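Local coordinates for phenol hydroxylase component phN (Pseudomonas stutzeri, PDB 3U52), which is probably the diiron-bearing hydroxylase subunit of a multicomponent phenol hydroxylase, which inserts an oxygen atom from dioxygen into aromatic substrates such as phenol, at residues Arg268-Leu273 against His329-Gln334; Leu398-Gln403 against Asp438-Glu443; Arg420-Glu425 against Tyr429-Asp434. One frame throughout, in Å; residues are numbered along the deposited sequence.

Interaction 1: residues Arg268-Leu273 against His329-Gln334; sequences RGFRLL and HHLSHQ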
loop_
_atom_site.group_PDB
_atom_site.type_symbol
_atom_site.label_atom_id
_atom_site.label_comp_id
_atom_site.label_asym_id
_atom_site.label_seq_id
_atom_site.Cartn_x
_atom_site.Cartn_y
_atom_site.Cartn_z
ATOM N N ARG A 268 -38.370 -8.966 -1.034
ATOM C CA ARG A 268 -37.287 -9.554 -1.835
ATOM C C ARG A 268 -35.874 -9.398 -1.209
ATOM O O ARG A 268 -35.062 -10.323 -1.267
ATOM C CB ARG A 268 -37.300 -8.977 -3.273
ATOM C CG ARG A 268 -38.495 -9.507 -4.112
ATOM C CD ARG A 268 -38.064 -9.787 -5.613
ATOM N NE ARG A 268 -37.168 -10.942 -5.679
ATOM C CZ ARG A 268 -36.964 -11.678 -6.762
ATOM N NH1 ARG A 268 -37.567 -11.371 -7.890
ATOM N NH2 ARG A 268 -36.129 -12.709 -6.728
ATOM N N GLY A 269 -35.602 -8.230 -0.628
ATOM C CA GLY A 269 -34.334 -7.973 0.026
ATOM C C GLY A 269 -34.198 -8.859 1.259
ATOM O O GLY A 269 -33.135 -9.444 1.498
ATOM N N PHE A 270 -35.281 -9.014 2.017
ATOM C CA PHE A 270 -35.251 -9.917 3.186
ATOM C C PHE A 270 -34.914 -11.397 2.773
ATOM O O PHE A 270 -34.101 -12.096 3.421
ATOM C CB PHE A 270 -36.624 -9.837 3.917
ATOM C CG PHE A 270 -36.811 -10.889 4.960
ATOM C CD1 PHE A 270 -35.907 -11.024 6.001
ATOM C CD2 PHE A 270 -37.906 -11.739 4.907
ATOM C CE1 PHE A 270 -36.118 -12.015 7.007
ATOM C CE2 PHE A 270 -38.112 -12.711 5.891
ATOM C CZ PHE A 270 -37.209 -12.838 6.930
ATOM N N ARG A 271 -35.533 -11.877 1.684
ATOM C CA ARG A 271 -35.274 -13.238 1.205
ATOM C C ARG A 271 -33.833 -13.343 0.710
ATOM O O ARG A 271 -33.145 -14.323 0.975
ATOM C CB ARG A 271 -36.318 -13.671 0.142
ATOM C CG ARG A 271 -37.673 -13.987 0.822
ATOM C CD ARG A 271 -37.484 -15.202 1.741
ATOM N NE ARG A 271 -38.770 -15.840 2.101
ATOM C CZ ARG A 271 -39.158 -16.128 3.337
ATOM N NH1 ARG A 271 -38.410 -15.818 4.396
ATOM N NH2 ARG A 271 -40.317 -16.714 3.522
ATOM N N LEU A 272 -33.361 -12.325 0.005
ATOM C CA LEU A 272 -31.982 -12.388 -0.476
ATOM C C LEU A 272 -30.990 -12.498 0.741
ATOM O O LEU A 272 -30.045 -13.291 0.731
ATOM C CB LEU A 272 -31.699 -11.140 -1.306
ATOM C CG LEU A 272 -30.267 -10.989 -1.797
ATOM C CD1 LEU A 272 -29.806 -12.254 -2.597
ATOM C CD2 LEU A 272 -30.205 -9.764 -2.614
ATOM N N LEU A 273 -31.241 -11.721 1.783
ATOM C CA LEU A 273 -30.357 -11.665 2.975
ATOM C C LEU A 273 -30.349 -12.917 3.859
ATOM O O LEU A 273 -29.449 -13.103 4.714
ATOM C CB LEU A 273 -30.779 -10.503 3.873
ATOM C CG LEU A 273 -30.450 -9.129 3.341
ATOM C CD1 LEU A 273 -31.195 -8.098 4.235
ATOM C CD2 LEU A 273 -28.917 -8.943 3.369
ATOM N N HIS A 329 -35.218 -15.487 14.573
ATOM C CA HIS A 329 -34.882 -16.563 15.524
ATOM C C HIS A 329 -34.672 -17.946 14.838
ATOM O O HIS A 329 -34.288 -18.911 15.497
ATOM C CB HIS A 329 -35.938 -16.670 16.621
ATOM C CG HIS A 329 -36.153 -15.386 17.353
ATOM N ND1 HIS A 329 -35.178 -14.809 18.141
ATOM C CD2 HIS A 329 -37.214 -14.549 17.394
ATOM C CE1 HIS A 329 -35.633 -13.669 18.640
ATOM N NE2 HIS A 329 -36.870 -13.494 18.206
ATOM N N HIS A 330 -34.958 -18.015 13.531
ATOM C CA HIS A 330 -35.086 -19.317 12.812
ATOM C C HIS A 330 -34.258 -19.378 11.541
ATOM O O HIS A 330 -33.708 -20.424 11.185
ATOM C CB HIS A 330 -36.556 -19.528 12.431
ATOM C CG HIS A 330 -37.448 -19.821 13.609
ATOM N ND1 HIS A 330 -37.428 -21.029 14.276
ATOM C CD2 HIS A 330 -38.365 -19.059 14.243
ATOM C CE1 HIS A 330 -38.306 -21.001 15.261
ATOM N NE2 HIS A 330 -38.893 -19.820 15.257
ATOM N N LEU A 331 -34.154 -18.229 10.871
ATOM C CA LEU A 331 -33.630 -18.125 9.485
ATOM C C LEU A 331 -32.295 -18.833 9.212
ATOM O O LEU A 331 -32.193 -19.684 8.301
ATOM C CB LEU A 331 -33.457 -16.670 9.132
ATOM C CG LEU A 331 -33.787 -16.291 7.723
ATOM C CD1 LEU A 331 -35.286 -16.654 7.388
ATOM C CD2 LEU A 331 -33.611 -14.769 7.669
ATOM N N SER A 332 -31.281 -18.504 9.989
ATOM C CA SER A 332 -29.944 -19.059 9.724
ATOM C C SER A 332 -29.893 -20.572 9.902
ATOM O O SER A 332 -29.225 -21.277 9.150
ATOM C CB SER A 332 -28.901 -18.348 10.585
ATOM O OG SER A 332 -29.002 -18.744 11.938
ATOM N N HIS A 333 -30.645 -21.076 10.873
ATOM C CA HIS A 333 -30.688 -22.512 11.171
ATOM C C HIS A 333 -31.454 -23.315 10.075
ATOM O O HIS A 333 -31.004 -24.378 9.648
ATOM C CB HIS A 333 -31.340 -22.709 12.550
ATOM C CG HIS A 333 -30.837 -21.743 13.600
ATOM N ND1 HIS A 333 -29.514 -21.709 14.003
ATOM C CD2 HIS A 333 -31.470 -20.748 14.270
ATOM C CE1 HIS A 333 -29.357 -20.748 14.901
ATOM N NE2 HIS A 333 -30.526 -20.156 15.088
ATOM N N GLN A 334 -32.604 -22.798 9.627
ATOM C CA GLN A 334 -33.337 -23.387 8.488
ATOM C C GLN A 334 -32.473 -23.454 7.215
ATOM O O GLN A 334 -32.415 -24.489 6.513
ATOM C CB GLN A 334 -34.625 -22.582 8.221
ATOM C CG GLN A 334 -35.648 -22.686 9.348
ATOM C CD GLN A 334 -36.805 -21.689 9.223
ATOM O OE1 GLN A 334 -36.653 -20.572 8.718
ATOM N NE2 GLN A 334 -37.981 -22.103 9.717
#

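Interaction 2: residues Leu398-Gln403 against Asp438-Glu443; sequences LCQVCQ and DIFKHE. With ZN (zinc ion), chain I.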
loop_
_atom_site.group_PDB
_atom_site.type_symbol
_atom_site.label_atom_id
_atom_site.label_comp_id
_atom_site.label_asym_id
_atom_site.label_seq_id
_atom_site.Cartn_x
_atom_site.Cartn_y
_atom_site.Cartn_z
ATOM N N LEU A 398 -39.275 -24.968 -5.285
ATOM C CA LEU A 398 -38.742 -23.624 -5.207
ATOM C C LEU A 398 -39.899 -22.626 -5.230
ATOM O O LEU A 398 -40.939 -22.890 -5.885
ATOM C CB LEU A 398 -37.833 -23.351 -6.430
ATOM C CG LEU A 398 -36.586 -24.228 -6.611
ATOM C CD1 LEU A 398 -35.755 -23.649 -7.764
ATOM C CD2 LEU A 398 -35.778 -24.270 -5.312
ATOM N N CYS A 399 -39.725 -21.480 -4.546
ATOM C CA CYS A 399 -40.698 -20.392 -4.630
ATOM C C CYS A 399 -40.685 -19.768 -6.020
ATOM O O CYS A 399 -39.626 -19.451 -6.537
ATOM C CB CYS A 399 -40.349 -19.292 -3.625
ATOM S SG CYS A 399 -41.495 -17.900 -3.539
ATOM N N GLN A 400 -41.880 -19.510 -6.580
ATOM C CA GLN A 400 -41.998 -18.920 -7.906
ATOM C C GLN A 400 -41.357 -17.485 -7.971
ATOM O O GLN A 400 -40.989 -16.999 -9.055
ATOM C CB GLN A 400 -43.489 -18.837 -8.309
ATOM C CG GLN A 400 -43.734 -18.393 -9.823
ATOM C CD GLN A 400 -43.151 -19.392 -10.806
ATOM O OE1 GLN A 400 -42.586 -19.041 -11.877
ATOM N NE2 GLN A 400 -43.332 -20.625 -10.499
ATOM N N VAL A 401 -41.212 -16.828 -6.825
ATOM C CA VAL A 401 -40.776 -15.399 -6.823
ATOM C C VAL A 401 -39.309 -15.316 -6.374
ATOM O O VAL A 401 -38.451 -14.909 -7.154
ATOM C CB VAL A 401 -41.711 -14.472 -5.987
ATOM C CG1 VAL A 401 -41.105 -13.070 -5.798
ATOM C CG2 VAL A 401 -43.144 -14.377 -6.628
ATOM N N CYS A 402 -38.998 -15.770 -5.167
ATOM C CA CYS A 402 -37.651 -15.513 -4.608
ATOM C C CYS A 402 -36.726 -16.625 -5.003
ATOM O O CYS A 402 -35.497 -16.445 -4.947
ATOM C CB CYS A 402 -37.696 -15.294 -3.062
ATOM S SG CYS A 402 -38.098 -16.771 -2.088
ATOM N N GLN A 403 -37.323 -17.732 -5.502
ATOM C CA GLN A 403 -36.644 -18.988 -5.889
ATOM C C GLN A 403 -35.853 -19.742 -4.850
ATOM O O GLN A 403 -35.154 -20.657 -5.208
ATOM C CB GLN A 403 -35.810 -18.845 -7.176
ATOM C CG GLN A 403 -36.639 -18.037 -8.240
ATOM C CD GLN A 403 -35.930 -17.872 -9.540
ATOM O OE1 GLN A 403 -34.919 -18.534 -9.788
ATOM N NE2 GLN A 403 -36.441 -16.987 -10.389
ATOM N N ASP A 438 -47.992 -12.228 -2.534
ATOM C CA ASP A 438 -48.523 -10.914 -2.873
ATOM C C ASP A 438 -47.773 -10.214 -3.991
ATOM O O ASP A 438 -48.363 -9.481 -4.778
ATOM C CB ASP A 438 -48.518 -9.992 -1.667
ATOM C CG ASP A 438 -49.627 -10.313 -0.683
ATOM O OD1 ASP A 438 -50.429 -11.266 -0.940
ATOM O OD2 ASP A 438 -49.657 -9.621 0.360
ATOM N N ILE A 439 -46.464 -10.417 -4.048
ATOM C CA ILE A 439 -45.655 -9.868 -5.129
ATOM C C ILE A 439 -46.124 -10.535 -6.463
ATOM O O ILE A 439 -46.325 -9.862 -7.498
ATOM C CB ILE A 439 -44.126 -10.169 -4.878
ATOM C CG1 ILE A 439 -43.609 -9.361 -3.700
ATOM C CG2 ILE A 439 -43.294 -9.905 -6.159
ATOM C CD1 ILE A 439 -42.285 -9.794 -3.185
ATOM N N PHE A 440 -46.301 -11.849 -6.448
ATOM C CA PHE A 440 -46.669 -12.560 -7.704
ATOM C C PHE A 440 -48.036 -12.067 -8.180
ATOM O O PHE A 440 -48.256 -11.844 -9.382
ATOM C CB PHE A 440 -46.708 -14.055 -7.467
ATOM C CG PHE A 440 -47.170 -14.848 -8.659
ATOM C CD1 PHE A 440 -46.245 -15.367 -9.531
ATOM C CD2 PHE A 440 -48.539 -15.036 -8.924
ATOM C CE1 PHE A 440 -46.644 -16.107 -10.657
ATOM C CE2 PHE A 440 -48.959 -15.777 -10.038
ATOM C CZ PHE A 440 -48.001 -16.294 -10.921
ATOM N N LYS A 441 -48.958 -11.885 -7.248
ATOM C CA LYS A 441 -50.340 -11.516 -7.595
ATOM C C LYS A 441 -50.433 -10.148 -8.232
ATOM O O LYS A 441 -51.298 -9.930 -9.082
ATOM C CB LYS A 441 -51.277 -11.607 -6.386
ATOM C CG LYS A 441 -51.474 -13.053 -5.934
ATOM C CD LYS A 441 -52.512 -13.238 -4.851
ATOM C CE LYS A 441 -52.368 -12.204 -3.760
ATOM N NZ LYS A 441 -53.198 -12.661 -2.581
ATOM N N HIS A 442 -49.551 -9.226 -7.834
ATOM C CA HIS A 442 -49.509 -7.913 -8.454
ATOM C C HIS A 442 -48.894 -7.879 -9.882
ATOM O O HIS A 442 -49.282 -7.026 -10.686
ATOM C CB HIS A 442 -48.884 -6.867 -7.508
ATOM C CG HIS A 442 -49.106 -5.448 -7.953
ATOM N ND1 HIS A 442 -48.104 -4.669 -8.497
ATOM C CD2 HIS A 442 -50.220 -4.676 -7.953
ATOM C CE1 HIS A 442 -48.591 -3.484 -8.820
ATOM N NE2 HIS A 442 -49.870 -3.459 -8.500
ATOM N N GLU A 443 -47.974 -8.813 -10.205
ATOM C CA GLU A 443 -47.248 -8.830 -11.483
ATOM C C GLU A 443 -47.092 -10.255 -12.010
ATOM O O GLU A 443 -45.947 -10.719 -12.273
ATOM C CB GLU A 443 -45.856 -8.169 -11.355
ATOM C CG GLU A 443 -45.871 -6.753 -10.941
ATOM C CD GLU A 443 -44.442 -6.189 -10.745
ATOM O OE1 GLU A 443 -44.034 -5.405 -11.661
ATOM O OE2 GLU A 443 -43.729 -6.547 -9.722
HETATM ZN ZN ZN I . -40.349 -16.659 -1.867
#

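Interaction 3: residues Arg420-Glu425 against Tyr429-Asp434; sequences RQIEHE and YHFCSD. With ZN (zinc ion), chain I.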
loop_
_atom_site.group_PDB
_atom_site.type_symbol
_atom_site.label_atom_id
_atom_site.label_comp_id
_atom_site.label_asym_id
_atom_site.label_seq_id
_atom_site.Cartn_x
_atom_site.Cartn_y
_atom_site.Cartn_z
ATOM N N ARG A 420 -47.577 -21.473 0.224
ATOM C CA ARG A 420 -48.826 -20.945 -0.350
ATOM C C ARG A 420 -48.897 -21.373 -1.807
ATOM O O ARG A 420 -47.832 -21.611 -2.457
ATOM C CB ARG A 420 -48.867 -19.414 -0.273
ATOM C CG ARG A 420 -48.725 -18.817 1.110
ATOM C CD ARG A 420 -49.932 -19.131 1.998
ATOM N NE ARG A 420 -49.723 -18.537 3.329
ATOM C CZ ARG A 420 -49.282 -19.185 4.414
ATOM N NH1 ARG A 420 -48.980 -20.482 4.410
ATOM N NH2 ARG A 420 -49.136 -18.513 5.533
ATOM N N GLN A 421 -50.124 -21.517 -2.334
ATOM C CA GLN A 421 -50.282 -21.870 -3.763
ATOM C C GLN A 421 -51.507 -21.197 -4.318
ATOM O O GLN A 421 -52.449 -20.859 -3.580
ATOM C CB GLN A 421 -50.297 -23.391 -4.045
ATOM C CG GLN A 421 -51.580 -24.164 -3.708
ATOM C CD GLN A 421 -51.452 -25.631 -4.020
ATOM O OE1 GLN A 421 -51.098 -26.422 -3.147
ATOM N NE2 GLN A 421 -51.700 -26.005 -5.272
ATOM N N ILE A 422 -51.484 -20.993 -5.615
ATOM C CA ILE A 422 -52.524 -20.239 -6.271
ATOM C C ILE A 422 -52.754 -20.903 -7.629
ATOM O O ILE A 422 -51.946 -21.722 -8.063
ATOM C CB ILE A 422 -52.090 -18.733 -6.309
ATOM C CG1 ILE A 422 -53.080 -17.804 -5.575
ATOM C CG2 ILE A 422 -51.385 -18.303 -7.622
ATOM C CD1 ILE A 422 -54.170 -17.056 -6.439
ATOM N N GLU A 423 -53.901 -20.615 -8.234
ATOM C CA GLU A 423 -54.157 -20.905 -9.632
ATOM C C GLU A 423 -54.183 -19.580 -10.353
ATOM O O GLU A 423 -54.833 -18.623 -9.907
ATOM C CB GLU A 423 -55.506 -21.589 -9.795
ATOM C CG GLU A 423 -55.564 -22.890 -9.110
ATOM C CD GLU A 423 -56.885 -23.569 -9.321
ATOM O OE1 GLU A 423 -57.174 -23.966 -10.491
ATOM O OE2 GLU A 423 -57.629 -23.709 -8.318
ATOM N N HIS A 424 -53.411 -19.505 -11.427
ATOM C CA HIS A 424 -53.431 -18.323 -12.261
ATOM C C HIS A 424 -53.581 -18.730 -13.732
ATOM O O HIS A 424 -52.667 -19.353 -14.308
ATOM C CB HIS A 424 -52.151 -17.506 -12.102
ATOM C CG HIS A 424 -52.180 -16.222 -12.861
ATOM N ND1 HIS A 424 -51.518 -16.049 -14.058
ATOM C CD2 HIS A 424 -52.823 -15.052 -12.610
ATOM C CE1 HIS A 424 -51.757 -14.834 -14.524
ATOM N NE2 HIS A 424 -52.538 -14.206 -13.660
ATOM N N GLU A 425 -54.724 -18.354 -14.316
ATOM C CA GLU A 425 -55.090 -18.668 -15.697
ATOM C C GLU A 425 -54.855 -20.122 -16.042
ATOM O O GLU A 425 -54.247 -20.439 -17.054
ATOM C CB GLU A 425 -54.396 -17.700 -16.681
ATOM C CG GLU A 425 -54.626 -16.253 -16.211
ATOM C CD GLU A 425 -54.394 -15.180 -17.269
ATOM O OE1 GLU A 425 -54.769 -14.006 -17.012
ATOM O OE2 GLU A 425 -53.895 -15.509 -18.362
ATOM N N TYR A 429 -49.147 -22.281 -9.218
ATOM C CA TYR A 429 -47.850 -21.651 -8.840
ATOM C C TYR A 429 -47.756 -21.750 -7.350
ATOM O O TYR A 429 -48.796 -21.699 -6.675
ATOM C CB TYR A 429 -47.758 -20.181 -9.263
ATOM C CG TYR A 429 -47.826 -20.067 -10.761
ATOM C CD1 TYR A 429 -46.715 -20.330 -11.560
ATOM C CD2 TYR A 429 -49.048 -19.755 -11.384
ATOM C CE1 TYR A 429 -46.805 -20.269 -12.986
ATOM C CE2 TYR A 429 -49.164 -19.730 -12.783
ATOM C CZ TYR A 429 -48.046 -19.997 -13.563
ATOM O OH TYR A 429 -48.175 -19.902 -14.919
ATOM N N HIS A 430 -46.522 -21.864 -6.854
ATOM C CA HIS A 430 -46.243 -22.059 -5.425
ATOM C C HIS A 430 -45.238 -21.015 -4.895
ATOM O O HIS A 430 -44.318 -20.567 -5.627
ATOM C CB HIS A 430 -45.683 -23.463 -5.174
ATOM C CG HIS A 430 -46.584 -24.555 -5.684
ATOM N ND1 HIS A 430 -47.472 -25.219 -4.870
ATOM C CD2 HIS A 430 -46.818 -25.002 -6.942
ATOM C CE1 HIS A 430 -48.169 -26.081 -5.594
ATOM N NE2 HIS A 430 -47.794 -25.967 -6.854
ATOM N N PHE A 431 -45.385 -20.702 -3.603
ATOM C CA PHE A 431 -44.615 -19.643 -2.905
ATOM C C PHE A 431 -44.150 -20.115 -1.529
ATOM O O PHE A 431 -44.768 -21.004 -0.937
ATOM C CB PHE A 431 -45.481 -18.378 -2.776
ATOM C CG PHE A 431 -46.149 -18.010 -4.061
ATOM C CD1 PHE A 431 -45.427 -17.389 -5.081
ATOM C CD2 PHE A 431 -47.460 -18.409 -4.314
ATOM C CE1 PHE A 431 -46.038 -17.127 -6.341
ATOM C CE2 PHE A 431 -48.099 -18.104 -5.563
ATOM C CZ PHE A 431 -47.384 -17.499 -6.564
ATOM N N CYS A 432 -43.101 -19.471 -0.999
ATOM C CA CYS A 432 -42.591 -19.804 0.347
ATOM C C CYS A 432 -43.363 -19.066 1.478
ATOM O O CYS A 432 -43.144 -19.379 2.668
ATOM C CB CYS A 432 -41.129 -19.400 0.418
ATOM S SG CYS A 432 -40.903 -17.592 0.234
ATOM N N SER A 433 -44.211 -18.102 1.130
ATOM C CA SER A 433 -44.794 -17.169 2.087
ATOM C C SER A 433 -45.887 -16.306 1.455
ATOM O O SER A 433 -46.014 -16.256 0.239
ATOM C CB SER A 433 -43.720 -16.197 2.553
ATOM O OG SER A 433 -43.168 -15.559 1.387
ATOM N N ASP A 434 -46.624 -15.579 2.303
ATOM C CA ASP A 434 -47.577 -14.566 1.874
ATOM C C ASP A 434 -46.835 -13.443 1.185
ATOM O O ASP A 434 -47.368 -12.839 0.281
ATOM C CB ASP A 434 -48.351 -13.994 3.058
ATOM C CG ASP A 434 -49.354 -14.998 3.662
ATOM O OD1 ASP A 434 -50.120 -15.646 2.915
ATOM O OD2 ASP A 434 -49.374 -15.107 4.897
HETATM ZN ZN ZN I . -40.349 -16.659 -1.867
HETATM O O HOH W 1 -50.285 -18.937 -15.845
#

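Interaction 1: residues Arg268-Leu273 against His329-Gln334
Phe-270 and Leu-331 make the central touch between the two helices: CE1 of the phenyl ring of Phe-270 lies 3.8 Å from methyl CD2 of Leu-331, and CZ of the same ring is 4.1 Å from that methyl. The leucine bond from backbone to CB is aimed at helix 254-283, whereas Phe-270 starts out across the line between the helices and its ring reaches over to close the distance. With CG turned anti to the backbone nitrogen (chi1 169°), the ring is carried out from its helix far enough to meet the methyl. The second branch of Leu-331, CD1, lies more loosely beside the guanidinium of Arg-271, 4.4 Å from NH1.

Further out, the same helices have other partners. Arg-271 makes a cation-pi contact with Phe-408 and touches the zinc ligand Cys-432 and the adjoining Ser-433, while Leu-331 also rests on Ser-274 and Ser-277 of helix 254-283. Ser-332 and His-333 hydrogen-bond to Asp-281 and Tyr-282 of that same helix, and His-330 occupies the N-cap position of helix 331-342. Gly-269 and Leu-273, with Phe-198, line a site occupied by xenon. The contact between the two segments is therefore small, buried and van der Waals in kind, while polar groups on the same helices find their partners elsewhere.

Interaction 2: residues Leu398-Gln403 against Asp438-Glu443
Val-401 and Phe-440 mark the closest backbone approach, their CA atoms 6.6 Å apart, where the irregular loop 398-403 passes beside the C-terminal part of helix 434-442. Val-401 places one methyl on each of two successive helix residues. CG2 packs against CB of Phe-440 at 3.7 Å and lies at the edge of that ring, near its plane; CG1, the branch anti to the backbone nitrogen (chi1 170°), meets CG2 of Ile-439 at 3.9 Å. Next to it, the CG of Gln-400 comes to 3.8 Å from CE1 of Phe-440, adding aliphatic surface to the same ring.

The loop wraps round the zinc ion, which Cys-399 SG binds at 2.4 Å and Cys-402 SG at 2.3 Å. Cys-399 SG also accepts a nearly straight bond from the backbone N of Val-401 (3.5 Å, 164°) and a weak one from that of Cys-402. Amide donors of this kind are likely to stabilise the negative charge on a metal-bound thiolate, as in other Cys4 zinc sites with a CxxC turn. The same folding of the turn presents Val-401 to the helix, so metal binding and hydrophobic packing are set by one piece of backbone.

Cys-432, which follows strand 427-431, and Cys-436, in helix 434-442, complete the zinc site. Phe-440 also meets the rings of Tyr-429 and Phe-431 from that strand, and Tyr-447 of helix 444-447 touches Val-401, Ile-439 and Phe-440. Ile-439 also packs on Trp-267 and Arg-268, which brings the zinc-bearing unit against helix 254-283.

Interaction 3: residues Arg420-Glu425 against Tyr429-Asp434
Arg-420 and Phe-431 form a hydrogen-bonded antiparallel pair, joined by Arg-420 N to Phe-431 O (3.1 Å) and Phe-431 N to Arg-420 O (2.9 Å). Ile-422 and Tyr-429 form a second such pair, with Gln-421 and His-430 the non-hydrogen-bonded pair between them. Among ionic contacts, Arg-420 NE donates to Asp-434 OD1 at 2.9 Å, with the oxygen in the guanidinium plane but the nitrogen above the carboxylate plane; the NH2 bond to OD2 is weak. NH1 of the same arginine forms a salt bridge with Glu-410. A leucine here would probably leave Asp-434 and Glu-410 without their shared cation and loosen the tie between hairpin and helix start.

In apolar packing, Ile-422 CG2 sits at the ring edge of Phe-431, 3.9 Å from CE2. Of the polar groups, Gln-421 runs alongside His-430, its NE2 hydrogen-bonded to a polar side chain of another protein chain; His-430 bonds to His-419, and a water bridges His-424 O and Tyr-429 OH.

This beta hairpin of the YHS domain leads through the zinc ligand Cys-432 into helix 434-442, where the N-cap Ser-433 accepts a hydrogen bond through OG from Cys-436 N. Ser-433 also touches Trp-267 of helix 254-283.

Interactions 1 and 2 are buried, whereas interaction 3 is only partly so and lies farthest from the centre of the chain. Their chemistry changes accordingly: a few carbon contacts between helices in interaction 1, aliphatic packing beside a metal-bound turn in interaction 2, and backbone bonds with a salt bridge in the hairpin of interaction 3. Interactions 2 and 3 share the zinc ion and are joined directly, since Gln-400 N probably hydrogen-bonds to His-430 O at 2.8 Å. Helix 254-283, which carries one side of interaction 1, also borders the zinc-binding turn of interaction 2: Arg-268 NH2 lies near Val-401 O, and Arg-271 CB packs against Cys-402 CB.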